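Local coordinates for uncharacterized protein lp_2219 (Lactobacillus plantarum, PDB 3HFQ) that is of unknown function but belongs to a lactonase family and folds as a seven-bladed beta-propeller, at residues 30-35 and 330-335; 111-114 and 120-123; 212-217 and 223-228. The protein carries 1 engineered substitution. All coordinates share one frame; numbering follows the deposited sequence.

Interaction 1: 30-35 and 330-335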
ATOM      1  N   LEU A  30      -9.651  12.058 -15.514  1.00 12.14           N
ATOM      2  CA  LEU A  30      -8.505  11.222 -15.187  1.00 12.55           C
ATOM      3  C   LEU A  30      -8.038  10.594 -16.495  1.00 14.52           C
ATOM      4  O   LEU A  30      -8.836  10.004 -17.221  1.00 12.78           O
ATOM      5  CB  LEU A  30      -8.906  10.113 -14.217  1.00 11.40           C
ATOM      6  CG  LEU A  30      -7.809   9.085 -13.939  1.00 17.45           C
ATOM      7  CD1 LEU A  30      -6.705   9.750 -13.135  1.00 14.54           C
ATOM      8  CD2 LEU A  30      -8.383   7.888 -13.185  1.00 18.39           C
ATOM      9  N   THR A  31      -6.748  10.718 -16.793  1.00 15.37           N
ATOM     10  CA  THR A  31      -6.200  10.150 -18.019  1.00 19.55           C
ATOM     11  C   THR A  31      -5.010   9.246 -17.720  1.00 17.45           C
ATOM     12  O   THR A  31      -4.405   9.325 -16.649  1.00 17.78           O
ATOM     13  CB  THR A  31      -5.663  11.240 -18.975  1.00 20.35           C
ATOM     14  OG1 THR A  31      -4.580  11.929 -18.338  1.00 19.58           O
ATOM     15  CG2 THR A  31      -6.742  12.236 -19.346  1.00 21.31           C
ATOM     16  N   ASN A  32      -4.697   8.372 -18.667  1.00 10.13           N
ATOM     17  CA  ASN A  32      -3.525   7.515 -18.568  1.00 13.84           C
ATOM     18  C   ASN A  32      -2.737   8.056 -19.754  1.00 11.89           C
ATOM     19  O   ASN A  32      -3.036   7.734 -20.902  1.00 14.08           O
ATOM     20  CB  ASN A  32      -3.867   6.036 -18.785  1.00 10.63           C
ATOM     21  CG  ASN A  32      -2.625   5.156 -18.859  1.00 15.47           C
ATOM     22  OD1 ASN A  32      -2.718   3.929 -18.930  1.00 20.08           O
ATOM     23  ND2 ASN A  32      -1.453   5.785 -18.850  1.00  8.40           N
ATOM     24  N   ASP A  33      -1.765   8.916 -19.469  1.00 10.89           N
ATOM     25  CA  ASP A  33      -0.963   9.543 -20.513  1.00 11.31           C
ATOM     26  C   ASP A  33       0.016   8.618 -21.220  1.00 13.69           C
ATOM     27  O   ASP A  33       0.526   8.950 -22.289  1.00 15.01           O
ATOM     28  CB  ASP A  33      -0.214  10.754 -19.943  1.00 10.78           C
ATOM     29  CG  ASP A  33      -1.152  11.769 -19.311  1.00 16.53           C
ATOM     30  OD1 ASP A  33      -2.196  12.073 -19.924  1.00 13.72           O
ATOM     31  OD2 ASP A  33      -0.846  12.267 -18.205  1.00 17.61           O
ATOM     32  N   GLY A  34       0.286   7.461 -20.633  1.00 11.29           N
ATOM     33  CA  GLY A  34       1.201   6.540 -21.276  1.00 15.93           C
ATOM     34  C   GLY A  34       2.212   5.900 -20.353  1.00 12.31           C
ATOM     35  O   GLY A  34       2.251   6.174 -19.154  1.00 11.51           O
ATOM     36  N   LEU A  35       3.036   5.038 -20.934  1.00 15.71           N
ATOM     37  CA  LEU A  35       4.068   4.314 -20.207  1.00 11.48           C
ATOM     38  C   LEU A  35       5.212   5.232 -19.781  1.00 15.30           C
ATOM     39  O   LEU A  35       5.758   5.978 -20.593  1.00 16.86           O
ATOM     40  CB  LEU A  35       4.613   3.194 -21.093  1.00 14.45           C
ATOM     41  CG  LEU A  35       5.643   2.243 -20.487  1.00 16.58           C
ATOM     42  CD1 LEU A  35       4.956   1.328 -19.485  1.00 15.06           C
ATOM     43  CD2 LEU A  35       6.294   1.424 -21.599  1.00 14.95           C
ATOM     44  N   THR A 330      -8.518   3.345 -19.065  1.00 14.81           N
ATOM     45  CA  THR A 330      -7.648   2.189 -19.223  1.00 12.61           C
ATOM     46  C   THR A 330      -6.243   2.263 -18.625  1.00 10.65           C
ATOM     47  O   THR A 330      -5.437   3.127 -18.971  1.00 11.57           O
ATOM     48  CB  THR A 330      -7.531   1.792 -20.714  1.00 19.47           C
ATOM     49  OG1 THR A 330      -8.841   1.588 -21.252  1.00 22.39           O
ATOM     50  CG2 THR A 330      -6.732   0.497 -20.862  1.00 18.54           C
ATOM     51  N   VAL A 331      -5.978   1.330 -17.717  1.00  8.91           N
ATOM     52  CA  VAL A 331      -4.689   1.176 -17.053  1.00 10.85           C
ATOM     53  C   VAL A 331      -4.544  -0.336 -16.975  1.00 13.01           C
ATOM     54  O   VAL A 331      -5.180  -0.984 -16.142  1.00 12.67           O
ATOM     55  CB  VAL A 331      -4.682   1.735 -15.613  1.00 12.99           C
ATOM     56  CG1 VAL A 331      -3.349   1.395 -14.941  1.00 13.93           C
ATOM     57  CG2 VAL A 331      -4.887   3.244 -15.626  1.00 12.49           C
ATOM     58  N   PRO A 332      -3.706  -0.920 -17.843  1.00 13.97           N
ATOM     59  CA  PRO A 332      -3.513  -2.372 -17.851  1.00 13.78           C
ATOM     60  C   PRO A 332      -2.964  -3.015 -16.583  1.00 13.69           C
ATOM     61  O   PRO A 332      -1.898  -2.645 -16.095  1.00 11.23           O
ATOM     62  CB  PRO A 332      -2.600  -2.589 -19.060  1.00 15.66           C
ATOM     63  CG  PRO A 332      -1.808  -1.328 -19.117  1.00 16.93           C
ATOM     64  CD  PRO A 332      -2.860  -0.271 -18.860  1.00 17.55           C
ATOM     65  N   GLU A 333      -3.715  -3.982 -16.061  1.00 12.03           N
ATOM     66  CA  GLU A 333      -3.317  -4.729 -14.873  1.00 10.33           C
ATOM     67  C   GLU A 333      -2.912  -3.832 -13.701  1.00 10.11           C
ATOM     68  O   GLU A 333      -2.010  -4.177 -12.939  1.00 12.65           O
ATOM     69  CB  GLU A 333      -2.152  -5.662 -15.231  1.00  6.23           C
ATOM     70  CG  GLU A 333      -2.386  -6.509 -16.484  1.00 13.13           C
ATOM     71  CD  GLU A 333      -1.202  -7.407 -16.819  1.00 18.11           C
ATOM     72  OE1 GLU A 333      -0.853  -8.269 -15.987  1.00 22.16           O
ATOM     73  OE2 GLU A 333      -0.624  -7.250 -17.914  1.00 14.91           O
ATOM     74  N   GLY A 334      -3.585  -2.695 -13.551  1.00  9.15           N
ATOM     75  CA  GLY A 334      -3.258  -1.764 -12.479  1.00 11.16           C
ATOM     76  C   GLY A 334      -3.437  -2.275 -11.060  1.00 11.13           C
ATOM     77  O   GLY A 334      -4.496  -2.806 -10.721  1.00  7.96           O
ATOM     78  N   VAL A 335      -2.409  -2.098 -10.227  1.00  9.33           N
ATOM     79  CA  VAL A 335      -2.455  -2.548  -8.836  1.00  6.97           C
ATOM     80  C   VAL A 335      -1.805  -1.592  -7.825  1.00 10.39           C
ATOM     81  O   VAL A 335      -1.661  -1.929  -6.648  1.00 10.61           O
ATOM     82  CB  VAL A 335      -1.800  -3.938  -8.678  1.00 11.06           C
ATOM     83  CG1 VAL A 335      -2.641  -4.992  -9.396  1.00  8.94           C
ATOM     84  CG2 VAL A 335      -0.375  -3.917  -9.240  1.00 12.77           C
TER
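The flat amide of Asn32 extends toward residues 330-332, its outer end meeting the carbonyl of Thr330 and lying beside Val331 and Pro332. As modelled, OD1 of Asn32 stands 2.8 Å from the O of Thr330, oxygen against oxygen; the amide is probably turned over, and with the side chain turned back this pair may be a hydrogen bond to Thr330 O. With CG anti to the backbone N (chi1 173°), the Asn32 side chain reaches the other segment although the nearest CA atoms, of Asn32 and Val331, are 6.6 Å apart. A second flat group, the Asp33 carboxylate, receives Thr31 OG1 on OD1 from above its plane at 2.9 Å, and its OD2 bonds to Thr22. Residues 330-335 leave strand 322-330, outermost of the sheet 290-330, pass a type II turn from Val331 to Gly334 and enter strand 334-339. That strand joins strands 2-9, 17-24 and 29-38, so that one blade is built from both chain ends, the closure known in propellers as "Velcro". Asn32 belongs to strand 29-38, outermost in this blade, and Tyr19 of strand 17-24 touches both Asn32 and Pro332.

Interaction 2: 111-114 and 120-123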
ATOM      1  N   GLU A 111      13.211  -6.514   3.797  1.00 12.61           N
ATOM      2  CA  GLU A 111      14.555  -6.145   3.380  1.00 13.52           C
ATOM      3  C   GLU A 111      14.798  -4.649   3.513  1.00 12.84           C
ATOM      4  O   GLU A 111      13.858  -3.849   3.454  1.00  9.93           O
ATOM      5  CB  GLU A 111      14.812  -6.581   1.932  1.00 20.62           C
ATOM      6  CG  GLU A 111      14.980  -8.083   1.698  1.00 32.83           C
ATOM      7  CD  GLU A 111      15.806  -8.363   0.455  1.00 50.00           C
ATOM      8  OE1 GLU A 111      15.799  -7.501  -0.453  1.00 57.59           O
ATOM      9  OE2 GLU A 111      16.456  -9.428   0.369  1.00 53.54           O
ATOM     10  N   VAL A 112      16.067  -4.286   3.697  1.00  8.10           N
ATOM     11  CA  VAL A 112      16.460  -2.891   3.842  1.00 10.63           C
ATOM     12  C   VAL A 112      17.595  -2.601   2.868  1.00  9.60           C
ATOM     13  O   VAL A 112      18.522  -3.400   2.725  1.00 10.17           O
ATOM     14  CB  VAL A 112      16.960  -2.593   5.275  1.00 10.72           C
ATOM     15  CG1 VAL A 112      17.241  -1.094   5.435  1.00  6.46           C
ATOM     16  CG2 VAL A 112      15.932  -3.068   6.293  1.00  7.15           C
HETATM   17  N   MSE A 113      17.511  -1.461   2.190  1.00 11.23           N
HETATM   18  CA  MSE A 113      18.527  -1.043   1.232  1.00 13.84           C
HETATM   19  C   MSE A 113      18.886   0.403   1.535  1.00 15.00           C
HETATM   20  O   MSE A 113      18.046   1.159   2.023  1.00 14.72           O
HETATM   21  CB  MSE A 113      17.977  -1.147  -0.197  1.00 14.61           C
HETATM   22  CG  MSE A 113      17.723  -2.571  -0.657  1.00 16.31           C
HETATM   23 SE   MSE A 113      16.407  -2.654  -2.059  1.00 27.27          SE
HETATM   24  CE  MSE A 113      15.999  -4.546  -1.999  1.00 47.33           C
ATOM     25  N   LYS A 114      20.125   0.793   1.255  1.00 14.26           N
ATOM     26  CA  LYS A 114      20.540   2.169   1.504  1.00 12.55           C
ATOM     27  C   LYS A 114      20.590   2.945   0.191  1.00 11.70           C
ATOM     28  O   LYS A 114      20.974   2.406  -0.843  1.00 11.16           O
ATOM     29  CB  LYS A 114      21.904   2.205   2.209  1.00 15.17           C
ATOM     30  CG  LYS A 114      23.043   1.552   1.448  1.00 23.30           C
ATOM     31  CD  LYS A 114      24.331   1.595   2.268  1.00 32.71           C
ATOM     32  CE  LYS A 114      25.508   1.011   1.496  1.00 36.84           C
ATOM     33  NZ  LYS A 114      26.752   0.971   2.317  1.00 42.83           N
ATOM     34  N   ALA A 120      20.675   5.519  -6.349  1.00 11.22           N
ATOM     35  CA  ALA A 120      20.882   4.085  -6.520  1.00 15.01           C
ATOM     36  C   ALA A 120      20.817   3.357  -5.174  1.00 14.25           C
ATOM     37  O   ALA A 120      21.054   3.960  -4.128  1.00 15.23           O
ATOM     38  CB  ALA A 120      22.224   3.832  -7.198  1.00 14.07           C
ATOM     39  N   LEU A 121      20.511   2.061  -5.211  1.00 10.95           N
ATOM     40  CA  LEU A 121      20.378   1.264  -3.992  1.00  7.09           C
ATOM     41  C   LEU A 121      21.423   0.175  -3.768  1.00 12.46           C
ATOM     42  O   LEU A 121      22.055  -0.310  -4.708  1.00 12.53           O
ATOM     43  CB  LEU A 121      18.997   0.604  -3.957  1.00 10.18           C
ATOM     44  CG  LEU A 121      17.779   1.523  -3.986  1.00 14.33           C
ATOM     45  CD1 LEU A 121      16.515   0.671  -3.977  1.00 16.01           C
ATOM     46  CD2 LEU A 121      17.807   2.459  -2.788  1.00 10.82           C
ATOM     47  N   THR A 122      21.585  -0.194  -2.499  1.00  9.70           N
ATOM     48  CA  THR A 122      22.505  -1.248  -2.079  1.00 10.54           C
ATOM     49  C   THR A 122      21.845  -2.001  -0.927  1.00  9.92           C
ATOM     50  O   THR A 122      21.408  -1.392   0.054  1.00  9.79           O
ATOM     51  CB  THR A 122      23.845  -0.688  -1.575  1.00 11.48           C
ATOM     52  OG1 THR A 122      24.431   0.146  -2.582  1.00 17.79           O
ATOM     53  CG2 THR A 122      24.807  -1.829  -1.252  1.00 13.87           C
ATOM     54  N   LEU A 123      21.775  -3.321  -1.048  1.00  9.38           N
ATOM     55  CA  LEU A 123      21.168  -4.160  -0.015  1.00 12.95           C
ATOM     56  C   LEU A 123      21.981  -4.128   1.278  1.00 14.87           C
ATOM     57  O   LEU A 123      23.211  -4.204   1.246  1.00 10.61           O
ATOM     58  CB  LEU A 123      21.072  -5.603  -0.514  1.00 12.61           C
ATOM     59  CG  LEU A 123      20.455  -6.642   0.425  1.00 14.61           C
ATOM     60  CD1 LEU A 123      18.974  -6.342   0.634  1.00 11.61           C
ATOM     61  CD2 LEU A 123      20.640  -8.033  -0.177  1.00 16.90           C
TER
HETATM   62  O   HOH W   1      23.580   2.592  -2.174  1.00 20.07           O
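Met113, a selenomethionine in this crystal, packs against Leu121 in the buried part of a beta hairpin, while Leu123 lies at the exposed end of the same face. SE of Met113 comes 3.8 Å from CD1 of Leu121, the two side chains crossing at about a right angle, and CG of Met113 rests 3.8 Å from the CA of Leu123. The Met113 chain runs extended beyond CG, which carries the selenium off this face of the sheet, where Met113 meets Val81 and Ile65 of the preceding blade; Leu121 touches the same two residues. The backbones are close here too: Met113 and Leu123 form a non-hydrogen-bonded antiparallel pair, and the CA of Met113 lies 3.1 Å from the O of Thr122 in a CA-H...O contact. At the margin, CD1 of Leu123 rests against the Glu111 carboxylate, whose OE2 is bonded to Thr126.

The other face, with Lys114 and Thr122, is open to solvent. Lys114 holds CG between its backbone N and carbonyl carbon (chi1 60°), which lays the extended chain alongside Thr122, with Lys114 CG 3.8 Å from Thr122 CB. A water joins the strands beside them, donating to Lys114 O at 2.9 Å and pairing with Thr122 OG1 at 2.6 Å.

Between the two faces, Lys114 and Thr122 form a hydrogen-bonded pair. Lys114 N reaches Thr122 O at 2.8 Å and a fairly straight 159°, whereas Thr122 N meets Lys114 O at 3.1 Å and a more bent 137°. Lys114 O thus accepts from both an amide and a water. The chemistry is divided: the exposed face carries polar groups, the water helping to satisfy Lys114 O and pairing with Thr122 OG1, while Met113 and Leu121 give apolar surface to the packing between blades.

Interaction 3: 212-217 and 223-228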
ATOM      1  N   ALA A 212      -8.935  -3.567  12.179  1.00 10.60           N
ATOM      2  CA  ALA A 212      -8.698  -3.534  13.610  1.00 12.17           C
ATOM      3  C   ALA A 212      -8.184  -2.150  13.978  1.00 13.16           C
ATOM      4  O   ALA A 212      -7.276  -1.629  13.327  1.00 11.86           O
ATOM      5  CB  ALA A 212      -7.670  -4.592  13.995  1.00 14.30           C
ATOM      6  N   SER A 213      -8.783  -1.532  14.993  1.00  9.41           N
ATOM      7  CA  SER A 213      -8.304  -0.233  15.443  1.00 12.85           C
ATOM      8  C   SER A 213      -7.275  -0.564  16.516  1.00 13.22           C
ATOM      9  O   SER A 213      -7.532  -1.401  17.383  1.00 13.69           O
ATOM     10  CB  SER A 213      -9.437   0.607  16.049  1.00 14.80           C
ATOM     11  OG  SER A 213     -10.289   1.132  15.047  1.00 18.85           O
ATOM     12  N   LEU A 214      -6.113   0.080  16.455  1.00 10.56           N
ATOM     13  CA  LEU A 214      -5.051  -0.177  17.422  1.00 12.89           C
ATOM     14  C   LEU A 214      -4.556   1.112  18.057  1.00 14.59           C
ATOM     15  O   LEU A 214      -4.537   2.160  17.411  1.00 11.78           O
ATOM     16  CB  LEU A 214      -3.854  -0.843  16.736  1.00  9.86           C
ATOM     17  CG  LEU A 214      -4.100  -2.008  15.774  1.00 12.42           C
ATOM     18  CD1 LEU A 214      -2.806  -2.326  15.040  1.00 13.37           C
ATOM     19  CD2 LEU A 214      -4.612  -3.224  16.543  1.00 12.45           C
ATOM     20  N   LYS A 215      -4.162   1.026  19.324  1.00  9.68           N
ATOM     21  CA  LYS A 215      -3.600   2.171  20.025  1.00  8.18           C
ATOM     22  C   LYS A 215      -2.093   1.925  19.991  1.00 11.75           C
ATOM     23  O   LYS A 215      -1.636   0.826  20.307  1.00 14.02           O
ATOM     24  CB  LYS A 215      -4.080   2.213  21.481  1.00 14.52           C
ATOM     25  CG  LYS A 215      -3.483   3.353  22.303  1.00 14.62           C
ATOM     26  CD  LYS A 215      -4.072   4.705  21.915  1.00 21.84           C
ATOM     27  CE  LYS A 215      -3.353   5.858  22.613  1.00 25.65           C
ATOM     28  NZ  LYS A 215      -1.948   6.002  22.131  1.00 23.29           N
ATOM     29  N   TYR A 216      -1.323   2.933  19.597  1.00 11.03           N
ATOM     30  CA  TYR A 216       0.130   2.794  19.538  1.00 10.50           C
ATOM     31  C   TYR A 216       0.779   3.673  20.602  1.00 12.18           C
ATOM     32  O   TYR A 216       0.385   4.821  20.787  1.00 12.86           O
ATOM     33  CB  TYR A 216       0.646   3.205  18.156  1.00 10.02           C
ATOM     34  CG  TYR A 216       2.147   3.087  17.994  1.00  9.91           C
ATOM     35  CD1 TYR A 216       2.767   1.838  17.943  1.00  9.56           C
ATOM     36  CD2 TYR A 216       2.947   4.225  17.882  1.00 11.31           C
ATOM     37  CE1 TYR A 216       4.146   1.724  17.780  1.00 13.62           C
ATOM     38  CE2 TYR A 216       4.328   4.124  17.722  1.00 14.33           C
ATOM     39  CZ  TYR A 216       4.920   2.869  17.669  1.00 15.57           C
ATOM     40  OH  TYR A 216       6.283   2.763  17.493  1.00 13.03           O
ATOM     41  N   ASP A 217       1.774   3.129  21.295  1.00 15.37           N
ATOM     42  CA  ASP A 217       2.486   3.877  22.327  1.00 12.70           C
ATOM     43  C   ASP A 217       3.950   4.032  21.917  1.00 13.35           C
ATOM     44  O   ASP A 217       4.681   3.049  21.812  1.00 11.23           O
ATOM     45  CB  ASP A 217       2.397   3.143  23.670  1.00 13.08           C
ATOM     46  CG  ASP A 217       2.987   3.947  24.818  1.00 18.61           C
ATOM     47  OD1 ASP A 217       3.509   5.056  24.575  1.00 20.07           O
ATOM     48  OD2 ASP A 217       2.924   3.467  25.966  1.00 22.09           O
ATOM     49  N   PHE A 223       1.586  -2.044  20.350  1.00 11.47           N
ATOM     50  CA  PHE A 223       0.167  -1.826  20.095  1.00 13.56           C
ATOM     51  C   PHE A 223      -0.745  -2.518  21.102  1.00 18.14           C
ATOM     52  O   PHE A 223      -0.338  -3.437  21.819  1.00 16.17           O
ATOM     53  CB  PHE A 223      -0.220  -2.389  18.721  1.00 14.70           C
ATOM     54  CG  PHE A 223       0.425  -1.705  17.555  1.00 13.45           C
ATOM     55  CD1 PHE A 223      -0.061  -0.489  17.089  1.00 14.99           C
ATOM     56  CD2 PHE A 223       1.474  -2.314  16.871  1.00 17.53           C
ATOM     57  CE1 PHE A 223       0.481   0.106  15.954  1.00 14.36           C
ATOM     58  CE2 PHE A 223       2.024  -1.726  15.736  1.00 17.00           C
ATOM     59  CZ  PHE A 223       1.523  -0.515  15.277  1.00 18.83           C
ATOM     60  N   THR A 224      -1.997  -2.069  21.108  1.00 15.37           N
ATOM     61  CA  THR A 224      -3.059  -2.634  21.929  1.00 11.60           C
ATOM     62  C   THR A 224      -4.274  -2.625  21.003  1.00 11.17           C
ATOM     63  O   THR A 224      -4.641  -1.574  20.474  1.00 13.50           O
ATOM     64  CB  THR A 224      -3.376  -1.771  23.173  1.00 14.41           C
ATOM     65  OG1 THR A 224      -2.253  -1.777  24.063  1.00 17.67           O
ATOM     66  CG2 THR A 224      -4.593  -2.333  23.911  1.00 17.40           C
ATOM     67  N   GLN A 225      -4.880  -3.789  20.781  1.00 12.35           N
ATOM     68  CA  GLN A 225      -6.050  -3.858  19.907  1.00 17.91           C
ATOM     69  C   GLN A 225      -7.247  -3.229  20.614  1.00 17.09           C
ATOM     70  O   GLN A 225      -7.539  -3.573  21.760  1.00 15.25           O
ATOM     71  CB  GLN A 225      -6.368  -5.311  19.550  1.00 18.87           C
ATOM     72  CG  GLN A 225      -7.543  -5.454  18.590  1.00 22.96           C
ATOM     73  CD  GLN A 225      -7.875  -6.895  18.284  1.00 23.31           C
ATOM     74  OE1 GLN A 225      -7.048  -7.631  17.748  1.00 19.21           O
ATOM     75  NE2 GLN A 225      -9.091  -7.309  18.624  1.00 26.85           N
ATOM     76  N   LEU A 226      -7.936  -2.315  19.935  1.00 13.16           N
ATOM     77  CA  LEU A 226      -9.092  -1.635  20.518  1.00 20.08           C
ATOM     78  C   LEU A 226     -10.453  -2.203  20.124  1.00 30.89           C
ATOM     79  O   LEU A 226     -11.326  -2.394  20.973  1.00 34.90           O
ATOM     80  CB  LEU A 226      -9.052  -0.149  20.155  1.00 22.40           C
ATOM     81  CG  LEU A 226      -8.289   0.815  21.068  1.00 27.03           C
ATOM     82  CD1 LEU A 226      -7.230   0.088  21.889  1.00 25.89           C
ATOM     83  CD2 LEU A 226      -7.683   1.906  20.206  1.00 20.78           C
ATOM     84  N   GLY A 227     -10.636  -2.454  18.833  1.00 26.61           N
ATOM     85  CA  GLY A 227     -11.897  -2.987  18.348  1.00 27.53           C
ATOM     86  C   GLY A 227     -11.760  -3.466  16.917  1.00 23.94           C
ATOM     87  O   GLY A 227     -10.729  -3.243  16.284  1.00 22.33           O
ATOM     88  N   ILE A 228     -12.795  -4.126  16.405  1.00 16.16           N
ATOM     89  CA  ILE A 228     -12.775  -4.643  15.039  1.00 15.87           C
ATOM     90  C   ILE A 228     -14.117  -4.418  14.343  1.00 17.32           C
ATOM     91  O   ILE A 228     -15.176  -4.561  14.958  1.00 15.90           O
ATOM     92  CB  ILE A 228     -12.459  -6.162  15.025  1.00 24.06           C
ATOM     93  CG1 ILE A 228     -11.069  -6.415  15.618  1.00 28.13           C
ATOM     94  CG2 ILE A 228     -12.534  -6.705  13.603  1.00 19.96           C
ATOM     95  CD1 ILE A 228     -10.645  -7.872  15.600  1.00 29.81           C
TER
HETATM   96  O   HOH W   2      -0.224   0.098  23.208  1.00 25.71           O
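Phe223 projects between Leu214 and Tyr216, with CD1 of Leu214 over one ring face and CD1 of Tyr216 over the opposite one, each offset toward the rim. Its CB lies 3.9 Å from the O of Lys215. CG lies anti to the carbonyl carbon (chi1 -65°), which places the ring between the two neighbours, and it meets CD1 of Leu214 at 4.1 Å, part of a CH-pi contact 23° off the ring normal. CD1 of Phe223 is 3.8 Å from CB of Leu214, with Tyr216 CD1 and Lys215 O also close. Further out, Phe223 CE1 comes 3.5 Å from Tyr216 CD1, and CZ remains close to the same carbon. The two aromatic planes are inclined at 49°. Were Phe223 replaced by an alanine, Leu214 CD1 and Tyr216 CD1 would probably lose the ring between them, and Val164, Val166 and Leu181 of the preceding blade an apolar contact.

The segments form the outer hairpin of one propeller blade. Lys215 and Thr224 exchange two backbone bonds. Past them a classic beta bulge interrupts the ladder: Leu226 and Gly227 both face Ser213, with Leu226 N to Ser213 O at 2.7 Å and Ser213 N to Gly227 O at 2.9 Å. On the face away from Phe223, both methyls of Leu226 lie against CB of Lys215, whose NZ is hydrogen-bonded to Gln199 OE1 and, more weakly, to Tyr216 O.

How the interactions relate
Interactions 2 and 3 each lie in one four-stranded blade of a seven-bladed propeller; interaction 1 lies at the junction of two. Interaction 1 joins residues almost 300 positions apart and brackets the others in sequence: interaction 2 comes first along the chain, then interaction 3, both as local hairpins. In space, interaction 1 is centred about 28 Å from interaction 2 and about 36 Å from interaction 3, on the far side of the chain's centre from the latter. Interactions 2 and 3 have centres about 31 Å apart, and their nearest atoms are about 16 Å apart. Two contacts therefore join the third and fourth strands of a blade, while the first lies where the chain's two ends meet to close the ring.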